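PDB 1XEB: hypothetical protein PA0115, which probably transfers an acyl group, most likely acetyl, from acyl-coenzyme A to an amine, as a member of the GNAT superfamily. Local coordinates for residues A[112-117]-A[132-137]. Residues are numbered along the deposited sequence; the frame is centred on the assembly and turned at random.
Sequences PVYLSA and AVTEVY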
loop_
_atom_site.group_PDB
_atom_site.type_symbol
_atom_site.label_atom_id
_atom_site.label_comp_id
_atom_site.label_asym_id
_atom_site.label_seq_id
_atom_site.Cartn_x
_atom_site.Cartn_y
_atom_site.Cartn_z
ATOM N N PRO A 112 5.005 -7.888 12.975
ATOM C CA PRO A 112 5.920 -7.426 11.933
ATOM C C PRO A 112 5.191 -7.096 10.637
ATOM O O PRO A 112 4.176 -7.703 10.320
ATOM C CB PRO A 112 6.903 -8.588 11.788
ATOM C CG PRO A 112 6.130 -9.748 12.239
ATOM C CD PRO A 112 5.377 -9.235 13.425
ATOM N N VAL A 113 5.732 -6.124 9.903
ATOM C CA VAL A 113 5.154 -5.665 8.647
ATOM C C VAL A 113 5.912 -6.192 7.424
ATOM O O VAL A 113 7.152 -6.183 7.387
ATOM C CB VAL A 113 5.127 -4.107 8.599
ATOM C CG1 VAL A 113 4.488 -3.642 7.302
ATOM C CG2 VAL A 113 4.331 -3.561 9.787
ATOM N N TYR A 114 5.164 -6.640 6.418
ATOM C CA TYR A 114 5.776 -7.177 5.211
ATOM C C TYR A 114 5.301 -6.474 3.945
ATOM O O TYR A 114 4.140 -6.094 3.825
ATOM C CB TYR A 114 5.518 -8.696 5.114
ATOM C CG TYR A 114 6.029 -9.341 3.841
ATOM C CD1 TYR A 114 5.316 -9.239 2.643
ATOM C CD2 TYR A 114 7.251 -9.990 3.816
ATOM C CE1 TYR A 114 5.818 -9.768 1.452
ATOM C CE2 TYR A 114 7.765 -10.519 2.637
ATOM C CZ TYR A 114 7.049 -10.404 1.454
ATOM O OH TYR A 114 7.576 -10.903 0.268
ATOM N N LEU A 115 6.221 -6.295 3.005
ATOM C CA LEU A 115 5.877 -5.673 1.737
ATOM C C LEU A 115 6.747 -6.257 0.652
ATOM O O LEU A 115 7.830 -6.794 0.919
ATOM C CB LEU A 115 6.037 -4.139 1.794
ATOM C CG LEU A 115 7.406 -3.485 2.074
ATOM C CD1 LEU A 115 8.341 -3.641 0.902
ATOM C CD2 LEU A 115 7.193 -2.003 2.328
ATOM N N SER A 116 6.233 -6.166 -0.568
ATOM C CA SER A 116 6.903 -6.645 -1.760
ATOM C C SER A 116 7.396 -5.376 -2.425
ATOM O O SER A 116 6.612 -4.624 -3.015
ATOM C CB SER A 116 5.904 -7.360 -2.658
ATOM O OG SER A 116 6.471 -7.640 -3.916
ATOM N N ALA A 117 8.698 -5.139 -2.310
ATOM C CA ALA A 117 9.336 -3.939 -2.848
ATOM C C ALA A 117 10.010 -4.149 -4.188
ATOM O O ALA A 117 10.521 -5.228 -4.469
ATOM C CB ALA A 117 10.363 -3.423 -1.847
ATOM N N ALA A 132 15.661 -7.552 3.639
ATOM C CA ALA A 132 15.315 -8.544 2.618
ATOM C C ALA A 132 14.993 -9.924 3.195
ATOM O O ALA A 132 15.711 -10.415 4.072
ATOM C CB ALA A 132 16.455 -8.661 1.613
ATOM N N VAL A 133 13.917 -10.548 2.718
ATOM C CA VAL A 133 13.557 -11.889 3.205
ATOM C C VAL A 133 13.317 -12.928 2.114
ATOM O O VAL A 133 12.986 -14.065 2.408
ATOM C CB VAL A 133 12.308 -11.863 4.128
ATOM C CG1 VAL A 133 12.713 -11.424 5.541
ATOM C CG2 VAL A 133 11.247 -10.927 3.538
ATOM N N THR A 134 13.468 -12.538 0.857
ATOM C CA THR A 134 13.283 -13.472 -0.245
ATOM C C THR A 134 14.348 -13.188 -1.287
ATOM O O THR A 134 15.069 -12.203 -1.187
ATOM C CB THR A 134 11.891 -13.325 -0.929
ATOM O OG1 THR A 134 11.797 -12.045 -1.569
ATOM C CG2 THR A 134 10.776 -13.470 0.089
ATOM N N GLU A 135 14.462 -14.067 -2.274
ATOM C CA GLU A 135 15.418 -13.856 -3.351
ATOM C C GLU A 135 14.606 -12.964 -4.294
ATOM O O GLU A 135 13.389 -12.834 -4.106
ATOM C CB GLU A 135 15.760 -15.190 -4.013
ATOM C CG GLU A 135 17.156 -15.261 -4.646
ATOM C CD GLU A 135 18.298 -15.212 -3.625
ATOM O OE1 GLU A 135 18.640 -14.106 -3.151
ATOM O OE2 GLU A 135 18.857 -16.286 -3.293
ATOM N N VAL A 136 15.237 -12.334 -5.282
ATOM C CA VAL A 136 14.461 -11.476 -6.174
ATOM C C VAL A 136 13.576 -12.320 -7.089
ATOM O O VAL A 136 13.968 -13.398 -7.527
ATOM C CB VAL A 136 15.374 -10.500 -7.007
ATOM C CG1 VAL A 136 16.658 -11.192 -7.444
ATOM C CG2 VAL A 136 14.616 -9.993 -8.230
ATOM N N TYR A 137 12.360 -11.839 -7.327
ATOM C CA TYR A 137 11.394 -12.523 -8.181
ATOM C C TYR A 137 10.741 -11.517 -9.117
ATOM O O TYR A 137 10.889 -10.314 -8.935
ATOM C CB TYR A 137 10.333 -13.226 -7.327
ATOM C CG TYR A 137 9.641 -12.340 -6.309
ATOM C CD1 TYR A 137 8.532 -11.560 -6.657
ATOM C CD2 TYR A 137 10.086 -12.292 -4.984
ATOM C CE1 TYR A 137 7.885 -10.760 -5.701
ATOM C CE2 TYR A 137 9.451 -11.500 -4.033
ATOM C CZ TYR A 137 8.357 -10.740 -4.398
ATOM O OH TYR A 137 7.741 -9.961 -3.453
#
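Tyr114 reaches across from strand 113-118 to Val133, whose CG2 meets the edge of the Tyr114 ring near the ring plane, 3.6 Å from CE2 of Tyr114. The Tyr114 ring stands anti to its own backbone N (chi1 176°), a setting that carries its hydroxyl end across to the 132-137 segment. There OH of Tyr114 comes within 4.1 Å of CG2 of Thr134, the two side chains crossing at about a right angle, and meets Tyr137 tip to tip, the two OH atoms of Tyr114 and Tyr137 being 3.8 Å apart. Two residues on, Ser116 supplies the polar link: OH of Tyr137 donates a hydrogen bond to OG of Ser116 (2.7 Å), which is also hydrogen-bonded to Glu139. Within the loop, OG1 of Thr134 lies in plane at the edge of the Tyr137 ring; this OG1 donates a hydrogen bond to O of Glu135 (3.1 Å) from above the carbonyl plane and accepts one from the backbone N of Gly146. This small surface contact spans strand 142-149, which lies between the segments in the GNAT sheet, pairing antiparallel with 113-118 and with both 130-132 and 137-139, the short strands flanking the loop, while strand 76-83 runs parallel to 113-118 along its other edge.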